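Local coordinates for type I modular polyketide synthase (Streptomyces albus subsp. albus, PDB 6IYR), which probably loads an extender acyl unit from its coenzyme A thioester onto the acyl carrier protein of module 8 in salinomycin biosynthesis, at residues L36-I41 against R433-L438; I41-S46 against G90-E95; G115-G120 against A441-V446. All coordinates share one frame; numbering follows the deposited sequence.

Contact 1: L36-I41 against R433-L438; sequences LTSALI and RFLTSL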
loop_
_atom_site.group_PDB
_atom_site.type_symbol
_atom_site.label_atom_id
_atom_site.label_comp_id
_atom_site.label_asym_id
_atom_site.label_seq_id
_atom_site.Cartn_x
_atom_site.Cartn_y
_atom_site.Cartn_z
ATOM N N LEU A 36 -1.464 -9.803 -14.713
ATOM C CA LEU A 36 -0.306 -10.618 -14.419
ATOM C C LEU A 36 -0.202 -11.742 -15.418
ATOM O O LEU A 36 -1.198 -12.334 -15.829
ATOM C CB LEU A 36 -0.401 -11.258 -13.041
ATOM C CG LEU A 36 -0.330 -10.331 -11.843
ATOM C CD1 LEU A 36 -0.799 -11.068 -10.597
ATOM C CD2 LEU A 36 1.091 -9.821 -11.678
ATOM N N THR A 37 1.012 -12.209 -15.566
ATOM C CA THR A 37 1.267 -13.330 -16.403
ATOM C C THR A 37 2.245 -14.232 -15.660
ATOM O O THR A 37 3.333 -13.801 -15.284
ATOM C CB THR A 37 1.813 -12.846 -17.745
ATOM O OG1 THR A 37 1.428 -13.768 -18.760
ATOM C CG2 THR A 37 3.320 -12.710 -17.691
ATOM N N SER A 38 1.780 -15.423 -15.299
ATOM C CA SER A 38 2.525 -16.273 -14.380
ATOM C C SER A 38 2.323 -17.761 -14.668
ATOM O O SER A 38 1.296 -18.159 -15.226
ATOM C CB SER A 38 2.097 -16.020 -12.946
ATOM O OG SER A 38 2.887 -16.811 -12.088
ATOM N N ALA A 39 3.297 -18.555 -14.223
ATOM C CA ALA A 39 3.235 -20.031 -14.228
ATOM C C ALA A 39 2.435 -20.559 -13.055
ATOM O O ALA A 39 1.975 -21.693 -13.085
ATOM C CB ALA A 39 4.637 -20.599 -14.153
ATOM N N LEU A 40 2.351 -19.755 -11.991
ATOM C CA LEU A 40 1.395 -19.961 -10.891
ATOM C C LEU A 40 -0.008 -19.646 -11.355
ATOM O O LEU A 40 -0.286 -18.526 -11.782
ATOM C CB LEU A 40 1.715 -19.024 -9.742
ATOM C CG LEU A 40 2.362 -19.496 -8.463
ATOM C CD1 LEU A 40 1.991 -18.498 -7.375
ATOM C CD2 LEU A 40 1.924 -20.892 -8.073
ATOM N N ILE A 41 -0.885 -20.647 -11.284
ATOM C CA ILE A 41 -2.254 -20.536 -11.752
ATOM C C ILE A 41 -3.263 -20.652 -10.593
ATOM O O ILE A 41 -3.138 -21.513 -9.731
ATOM C CB ILE A 41 -2.524 -21.615 -12.809
ATOM C CG1 ILE A 41 -1.674 -21.346 -14.045
ATOM C CG2 ILE A 41 -3.978 -21.632 -13.225
ATOM C CD1 ILE A 41 -1.408 -22.598 -14.853
ATOM N N ARG A 433 3.683 -13.314 -5.191
ATOM C CA ARG A 433 3.147 -12.652 -4.014
ATOM C C ARG A 433 1.917 -11.833 -4.408
ATOM O O ARG A 433 0.905 -11.790 -3.713
ATOM C CB ARG A 433 4.204 -11.781 -3.351
ATOM C CG ARG A 433 3.648 -10.786 -2.343
ATOM C CD ARG A 433 2.795 -11.428 -1.255
ATOM N NE ARG A 433 3.555 -12.409 -0.506
ATOM C CZ ARG A 433 3.036 -13.199 0.428
ATOM N NH1 ARG A 433 3.793 -14.105 1.030
ATOM N NH2 ARG A 433 1.764 -13.082 0.761
ATOM N N PHE A 434 1.991 -11.228 -5.562
ATOM C CA PHE A 434 0.900 -10.397 -6.007
ATOM C C PHE A 434 -0.340 -11.266 -6.172
ATOM O O PHE A 434 -1.388 -10.944 -5.647
ATOM C CB PHE A 434 1.284 -9.681 -7.307
ATOM C CG PHE A 434 0.589 -8.340 -7.503
ATOM C CD1 PHE A 434 -0.780 -8.198 -7.282
ATOM C CD2 PHE A 434 1.283 -7.246 -7.979
ATOM C CE1 PHE A 434 -1.424 -6.980 -7.491
ATOM C CE2 PHE A 434 0.645 -6.033 -8.189
ATOM C CZ PHE A 434 -0.705 -5.897 -7.932
ATOM N N LEU A 435 -0.205 -12.414 -6.836
ATOM C CA LEU A 435 -1.345 -13.316 -7.009
ATOM C C LEU A 435 -1.899 -13.684 -5.692
ATOM O O LEU A 435 -3.123 -13.795 -5.521
ATOM C CB LEU A 435 -0.937 -14.624 -7.710
ATOM C CG LEU A 435 -1.206 -14.715 -9.196
ATOM C CD1 LEU A 435 -0.750 -16.080 -9.710
ATOM C CD2 LEU A 435 -2.681 -14.498 -9.489
ATOM N N THR A 436 -1.041 -13.969 -4.733
ATOM C CA THR A 436 -1.599 -14.330 -3.458
ATOM C C THR A 436 -2.301 -13.171 -2.745
ATOM O O THR A 436 -3.370 -13.350 -2.135
ATOM C CB THR A 436 -0.701 -15.216 -2.561
ATOM O OG1 THR A 436 -0.724 -14.762 -1.217
ATOM C CG2 THR A 436 0.668 -15.393 -3.063
ATOM N N SER A 437 -1.852 -11.956 -3.024
ATOM C CA SER A 437 -2.589 -10.772 -2.563
ATOM C C SER A 437 -3.943 -10.618 -3.235
ATOM O O SER A 437 -4.912 -10.359 -2.554
ATOM C CB SER A 437 -1.745 -9.515 -2.736
ATOM O OG SER A 437 -0.658 -9.565 -1.810
ATOM N N LEU A 438 -4.000 -10.749 -4.556
ATOM C CA LEU A 438 -5.271 -10.792 -5.248
ATOM C C LEU A 438 -6.214 -11.873 -4.679
ATOM O O LEU A 438 -7.408 -11.640 -4.537
ATOM C CB LEU A 438 -5.067 -11.048 -6.728
ATOM C CG LEU A 438 -4.248 -10.025 -7.486
ATOM C CD1 LEU A 438 -3.914 -10.603 -8.851
ATOM C CD2 LEU A 438 -5.031 -8.729 -7.658
#

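Contact 2: I41-S46 against G90-E95; sequences IPWTVS and GVVLAE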
loop_
_atom_site.group_PDB
_atom_site.type_symbol
_atom_site.label_atom_id
_atom_site.label_comp_id
_atom_site.label_asym_id
_atom_site.label_seq_id
_atom_site.Cartn_x
_atom_site.Cartn_y
_atom_site.Cartn_z
ATOM N N ILE A 41 -0.885 -20.647 -11.284
ATOM C CA ILE A 41 -2.254 -20.536 -11.752
ATOM C C ILE A 41 -3.263 -20.652 -10.593
ATOM O O ILE A 41 -3.138 -21.513 -9.731
ATOM C CB ILE A 41 -2.524 -21.615 -12.809
ATOM C CG1 ILE A 41 -1.674 -21.346 -14.045
ATOM C CG2 ILE A 41 -3.978 -21.632 -13.225
ATOM C CD1 ILE A 41 -1.408 -22.598 -14.853
ATOM N N PRO A 42 -4.265 -19.763 -10.568
ATOM C CA PRO A 42 -5.229 -19.772 -9.487
ATOM C C PRO A 42 -6.420 -20.649 -9.831
ATOM O O PRO A 42 -6.962 -20.527 -10.927
ATOM C CB PRO A 42 -5.675 -18.303 -9.413
ATOM C CG PRO A 42 -5.542 -17.818 -10.808
ATOM C CD PRO A 42 -4.322 -18.509 -11.340
ATOM N N TRP A 43 -6.850 -21.490 -8.889
ATOM C CA TRP A 43 -8.144 -22.116 -9.012
ATOM C C TRP A 43 -8.973 -21.564 -7.903
ATOM O O TRP A 43 -8.546 -21.592 -6.736
ATOM C CB TRP A 43 -8.047 -23.639 -8.834
ATOM C CG TRP A 43 -7.385 -24.385 -9.954
ATOM C CD1 TRP A 43 -6.802 -23.871 -11.068
ATOM C CD2 TRP A 43 -7.203 -25.814 -10.023
ATOM N NE1 TRP A 43 -6.272 -24.902 -11.849
ATOM C CE2 TRP A 43 -6.494 -26.096 -11.204
ATOM C CE3 TRP A 43 -7.595 -26.876 -9.204
ATOM C CZ2 TRP A 43 -6.157 -27.398 -11.575
ATOM C CZ3 TRP A 43 -7.223 -28.170 -9.556
ATOM C CH2 TRP A 43 -6.510 -28.415 -10.723
ATOM N N THR A 44 -10.181 -21.127 -8.242
ATOM C CA THR A 44 -11.069 -20.535 -7.278
ATOM C C THR A 44 -12.228 -21.472 -6.992
ATOM O O THR A 44 -12.687 -22.186 -7.852
ATOM C CB THR A 44 -11.607 -19.166 -7.765
ATOM O OG1 THR A 44 -12.329 -19.324 -8.980
ATOM C CG2 THR A 44 -10.466 -18.230 -8.009
ATOM N N VAL A 45 -12.653 -21.509 -5.752
ATOM C CA VAL A 45 -13.851 -22.205 -5.420
ATOM C C VAL A 45 -14.622 -21.384 -4.388
ATOM O O VAL A 45 -14.030 -20.551 -3.690
ATOM C CB VAL A 45 -13.480 -23.593 -4.876
ATOM C CG1 VAL A 45 -12.758 -23.471 -3.549
ATOM C CG2 VAL A 45 -14.721 -24.455 -4.752
ATOM N N SER A 46 -15.945 -21.551 -4.331
ATOM C CA SER A 46 -16.727 -20.931 -3.267
ATOM C C SER A 46 -17.915 -21.784 -2.856
ATOM O O SER A 46 -18.384 -22.603 -3.619
ATOM C CB SER A 46 -17.237 -19.584 -3.737
ATOM O OG SER A 46 -17.797 -19.722 -5.013
ATOM N N GLY A 90 -12.268 -19.764 -1.449
ATOM C CA GLY A 90 -10.953 -20.374 -1.350
ATOM C C GLY A 90 -10.247 -20.284 -2.683
ATOM O O GLY A 90 -10.884 -20.235 -3.738
ATOM N N VAL A 91 -8.925 -20.148 -2.637
ATOM C CA VAL A 91 -8.130 -20.122 -3.853
ATOM C C VAL A 91 -6.921 -20.996 -3.614
ATOM O O VAL A 91 -6.322 -20.954 -2.529
ATOM C CB VAL A 91 -7.646 -18.711 -4.202
ATOM C CG1 VAL A 91 -6.922 -18.736 -5.528
ATOM C CG2 VAL A 91 -8.795 -17.724 -4.251
ATOM N N VAL A 92 -6.548 -21.799 -4.612
ATOM C CA VAL A 92 -5.241 -22.448 -4.548
ATOM C C VAL A 92 -4.417 -22.035 -5.707
ATOM O O VAL A 92 -4.949 -21.742 -6.772
ATOM C CB VAL A 92 -5.335 -23.991 -4.507
ATOM C CG1 VAL A 92 -6.135 -24.420 -3.284
ATOM C CG2 VAL A 92 -5.991 -24.511 -5.767
ATOM N N LEU A 93 -3.128 -21.861 -5.462
ATOM C CA LEU A 93 -2.209 -21.402 -6.506
ATOM C C LEU A 93 -1.208 -22.496 -6.652
ATOM O O LEU A 93 -0.563 -22.842 -5.676
ATOM C CB LEU A 93 -1.389 -20.185 -6.049
ATOM C CG LEU A 93 -1.896 -18.751 -6.054
ATOM C CD1 LEU A 93 -3.325 -18.657 -6.525
ATOM C CD2 LEU A 93 -1.694 -18.131 -4.682
ATOM N N ALA A 94 -0.930 -22.900 -7.875
ATOM C CA ALA A 94 0.126 -23.869 -8.071
ATOM C C ALA A 94 0.461 -23.884 -9.545
ATOM O O ALA A 94 -0.279 -23.336 -10.369
ATOM C CB ALA A 94 -0.325 -25.250 -7.587
ATOM N N GLU A 95 1.633 -24.432 -9.834
ATOM C CA GLU A 95 2.213 -24.475 -11.169
ATOM C C GLU A 95 1.924 -25.771 -11.862
ATOM O O GLU A 95 1.970 -25.815 -13.069
ATOM C CB GLU A 95 3.730 -24.342 -11.092
ATOM C CG GLU A 95 4.209 -23.219 -10.191
ATOM C CD GLU A 95 5.650 -22.819 -10.457
ATOM O OE1 GLU A 95 6.200 -23.264 -11.479
ATOM O OE2 GLU A 95 6.232 -22.089 -9.624
#

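Contact 3: G115-G120 against A441-V446; sequences GVIEGG and AWTHGV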
loop_
_atom_site.group_PDB
_atom_site.type_symbol
_atom_site.label_atom_id
_atom_site.label_comp_id
_atom_site.label_asym_id
_atom_site.label_seq_id
_atom_site.Cartn_x
_atom_site.Cartn_y
_atom_site.Cartn_z
ATOM N N GLY A 115 0.315 -21.069 -1.020
ATOM C CA GLY A 115 -0.622 -21.150 -2.136
ATOM C C GLY A 115 -2.025 -21.604 -1.786
ATOM O O GLY A 115 -2.817 -21.896 -2.667
ATOM N N VAL A 116 -2.339 -21.680 -0.505
ATOM C CA VAL A 116 -3.711 -21.858 -0.072
ATOM C C VAL A 116 -4.232 -20.588 0.579
ATOM O O VAL A 116 -3.743 -20.191 1.612
ATOM C CB VAL A 116 -3.832 -22.977 0.959
ATOM C CG1 VAL A 116 -5.277 -23.090 1.424
ATOM C CG2 VAL A 116 -3.371 -24.297 0.350
ATOM N N ILE A 117 -5.310 -20.041 0.030
ATOM C CA ILE A 117 -5.969 -18.863 0.609
ATOM C C ILE A 117 -7.450 -19.149 0.823
ATOM O O ILE A 117 -8.128 -19.603 -0.085
ATOM C CB ILE A 117 -5.822 -17.639 -0.325
ATOM C CG1 ILE A 117 -4.342 -17.432 -0.684
ATOM C CG2 ILE A 117 -6.360 -16.388 0.347
ATOM C CD1 ILE A 117 -3.928 -18.185 -1.930
ATOM N N GLU A 118 -7.973 -18.773 1.983
ATOM C CA GLU A 118 -9.387 -19.000 2.307
ATOM C C GLU A 118 -9.907 -17.813 3.117
ATOM O O GLU A 118 -9.189 -17.233 3.933
ATOM C CB GLU A 118 -9.543 -20.305 3.103
ATOM C CG GLU A 118 -10.733 -20.365 4.047
ATOM C CD GLU A 118 -10.424 -19.828 5.437
ATOM O OE1 GLU A 118 -11.371 -19.635 6.221
ATOM O OE2 GLU A 118 -9.240 -19.618 5.767
ATOM N N GLY A 119 -11.155 -17.451 2.885
ATOM C CA GLY A 119 -11.795 -16.408 3.674
ATOM C C GLY A 119 -13.236 -16.267 3.247
ATOM O O GLY A 119 -13.647 -16.868 2.252
ATOM N N GLY A 120 -13.967 -15.400 3.947
ATOM C CA GLY A 120 -15.353 -15.095 3.623
ATOM C C GLY A 120 -15.571 -13.645 3.231
ATOM O O GLY A 120 -14.862 -12.766 3.703
ATOM N N ALA A 441 -7.688 -10.872 -1.346
ATOM C CA ALA A 441 -8.699 -9.848 -1.604
ATOM C C ALA A 441 -9.984 -10.502 -2.076
ATOM O O ALA A 441 -11.066 -10.231 -1.561
ATOM C CB ALA A 441 -8.215 -8.888 -2.655
ATOM N N TRP A 442 -9.868 -11.289 -3.133
ATOM C CA TRP A 442 -11.032 -11.948 -3.731
ATOM C C TRP A 442 -11.799 -12.781 -2.705
ATOM O O TRP A 442 -13.023 -12.702 -2.629
ATOM C CB TRP A 442 -10.604 -12.791 -4.935
ATOM C CG TRP A 442 -11.732 -13.467 -5.580
ATOM C CD1 TRP A 442 -12.558 -12.946 -6.518
ATOM C CD2 TRP A 442 -12.234 -14.785 -5.283
ATOM N NE1 TRP A 442 -13.558 -13.842 -6.814
ATOM C CE2 TRP A 442 -13.348 -14.999 -6.111
ATOM C CE3 TRP A 442 -11.781 -15.835 -4.477
ATOM C CZ2 TRP A 442 -14.040 -16.213 -6.144
ATOM C CZ3 TRP A 442 -12.477 -17.044 -4.499
ATOM C CH2 TRP A 442 -13.599 -17.214 -5.320
ATOM N N THR A 443 -11.098 -13.456 -1.805
ATOM C CA THR A 443 -11.807 -14.244 -0.821
ATOM C C THR A 443 -12.622 -13.366 0.093
ATOM O O THR A 443 -13.554 -13.842 0.731
ATOM C CB THR A 443 -10.899 -15.188 0.008
ATOM O OG1 THR A 443 -9.966 -14.453 0.807
ATOM C CG2 THR A 443 -10.194 -16.215 -0.914
ATOM N N HIS A 444 -12.281 -12.080 0.168
ATOM C CA HIS A 444 -12.998 -11.192 1.073
ATOM C C HIS A 444 -14.065 -10.413 0.336
ATOM O O HIS A 444 -14.787 -9.617 0.938
ATOM C CB HIS A 444 -12.032 -10.221 1.759
ATOM C CG HIS A 444 -11.151 -10.871 2.763
ATOM N ND1 HIS A 444 -11.605 -11.861 3.611
ATOM C CD2 HIS A 444 -9.812 -10.806 2.947
ATOM C CE1 HIS A 444 -10.599 -12.308 4.341
ATOM N NE2 HIS A 444 -9.516 -11.635 4.003
ATOM N N GLY A 445 -14.119 -10.599 -0.976
ATOM C CA GLY A 445 -15.179 -10.037 -1.789
ATOM C C GLY A 445 -14.699 -8.859 -2.600
ATOM O O GLY A 445 -15.464 -8.219 -3.306
ATOM N N VAL A 446 -13.406 -8.606 -2.597
ATOM C CA VAL A 446 -12.899 -7.626 -3.541
ATOM C C VAL A 446 -13.031 -8.210 -4.929
ATOM O O VAL A 446 -12.639 -9.357 -5.144
ATOM C CB VAL A 446 -11.438 -7.329 -3.242
ATOM C CG1 VAL A 446 -10.897 -6.332 -4.228
ATOM C CG2 VAL A 446 -11.305 -6.843 -1.818
#

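Contact 1: L36-I41 against R433-L438
Leu36 reaches tip to tip toward Leu438, CD1 to CD1 at 3.6 Å. With CG anti to the carbonyl carbon (chi1 -68°), the branch is carried onto the helix, where the same methyl also lies 3.9 Å from Leu435 CG and 4.1 Å from Phe434 CB. The Leu36 and Leu435 side chains run antiparallel alongside each other, and one leucine methyl thus spans three residues of adjoining helical turns. Ser38 brings its CB to 4.3 Å from Leu435 CD1, a loose touch; its OG accepts from Leu40 N at 3.0 Å, an ST turn that bends the chain between strands 36-37 and 41-47. Leu40 then meets the other flank of Leu435: CD1 of Leu435 rests 3.8 Å from Leu40 CB and 3.2 Å from Leu40 O. Leu435 is therefore the helix side chain shared by Leu36, Ser38 and Leu40, and the junction is apolar. Strand 36-37 pairs in parallel with strand 453-454, so both ends of the modelled chain come together beside helix 431-443. Helix 188-208 touches Phe434 through Leu202 and Val205, Leu146 of helix 146-149 touches both Leu36 and Phe434, and Ile41 leads into strand 41-47.

Contact 2: I41-S46 against G90-E95
Trp43 lays its CB against Val92 CG2, 3.8 Å away, at a hydrogen-bonded pair of the antiparallel ladder. A chi1 of -71° sets the indole beside the backbone N, off the strands, where it stacks on the Phe100 ring and gives its NE1 hydrogen to Pro72 O. The two backbones at this pair are joined both ways: Trp43 N to Val92 O at 2.9 Å, nearly along the C=O axis, and Val92 N to Trp43 O, also at 2.9 Å, in the carbonyl plane. Ile41 with Ala94 and Val45 with Gly90 are likewise joined by two hydrogen bonds each, one pair on either side. The Ile41 N donor sits above the carbonyl plane of Ala94, 40° out of it, so this bond does not follow a lone pair. Between these pairs come the non-hydrogen-bonded ones, where CA-H groups point at carbonyls, as Val91 CA does at Trp43 O (3.3 Å). On that face Pro42 CB meets Leu93 CD1 at 3.7 Å and Val91 CG1 at 4.1 Å, while the Thr44 and Val91 side chains run alongside each other, CG2 to CG2 at 4.1 Å. Helices 50-65 and 72-79 take up the Trp43 and Val45 face; Trp450 and helix 431-443 lie against the Pro42, Thr44, Val91 and Leu93 face. Six backbone bonds thus satisfy the polar atoms turned inward between the strands, leaving largely apolar surfaces on both faces: hydrogen bonding sets the register, and hydrophobic burial seats this small sheet between that helix pair and helix 431-443 with Trp450.

Contact 3: G115-G120 against A441-V446
Ala441 O is gripped from opposite faces of its plane by His444 N (2.8 Å) and Val446 N (3.0 Å), which fixes the turn from which His444 reaches Gly120. Gly445, at a positive phi of 106°, completes a Schellman motif as the chain leaves helix 431-443, its own N bonding to Trp442 O. Held beside its own backbone N by a chi1 of -71°, the His444 ring presents its edge to the strand: ND1 donates to Gly120 O, which lies near the ring plane. The bond is straight, 174° at the hydrogen, but weak at 3.4 Å. A CA-H contact from His444 CA to the same oxygen, 3.6 Å, backs it. Thr443 OG1 lies over the centre of one ring face, while the Thr443 hydroxyl hydrogen-bonds to Glu440 O in the preceding turn. The threonine also presses its CB on Gly119 N at 3.7 Å, an approach eased by the bare glycine backbone, and crosses Ile117 at about a right angle, CG2 to CG2 at 4.0 Å. Strand 116-120 is an outer strand of the three-stranded antiparallel sheet, paired with strand 88-94, whose Arg89 and Val91 also touch Thr443. The end of helix 431-443 packs across strands 116-120 and 88-94: Arg89 of the central strand bonds Trp442 O and makes a cation-pi contact with the Trp442 ring, and Val122, just beyond strand 116-120, bonds the backbone of His444.

Overall arrangement
Contact 2 builds the body of the small antiparallel sheet. Contact 1 sets the first half of helix 431-443 against the N-terminal strand and loop that lead into the sheet; contact 3 sets the helix end against the outer strand 116-120. Contacts 1 and 2 are buried and contact 3 lies at the surface. The chemistry follows: leucine packing in contact 1, a ladder of backbone bonds in contact 2, and a weak histidine bond beside glycine backbone in contact 3. Ile41 belongs to both contacts 1 and 2; Val91 and Leu93 of contact 2 bond to Ile117 and Gly115 of contact 3. Together they dock the sheet on the acyltransferase, consistent with the ketosynthase-to-acyltransferase linker of related synthases.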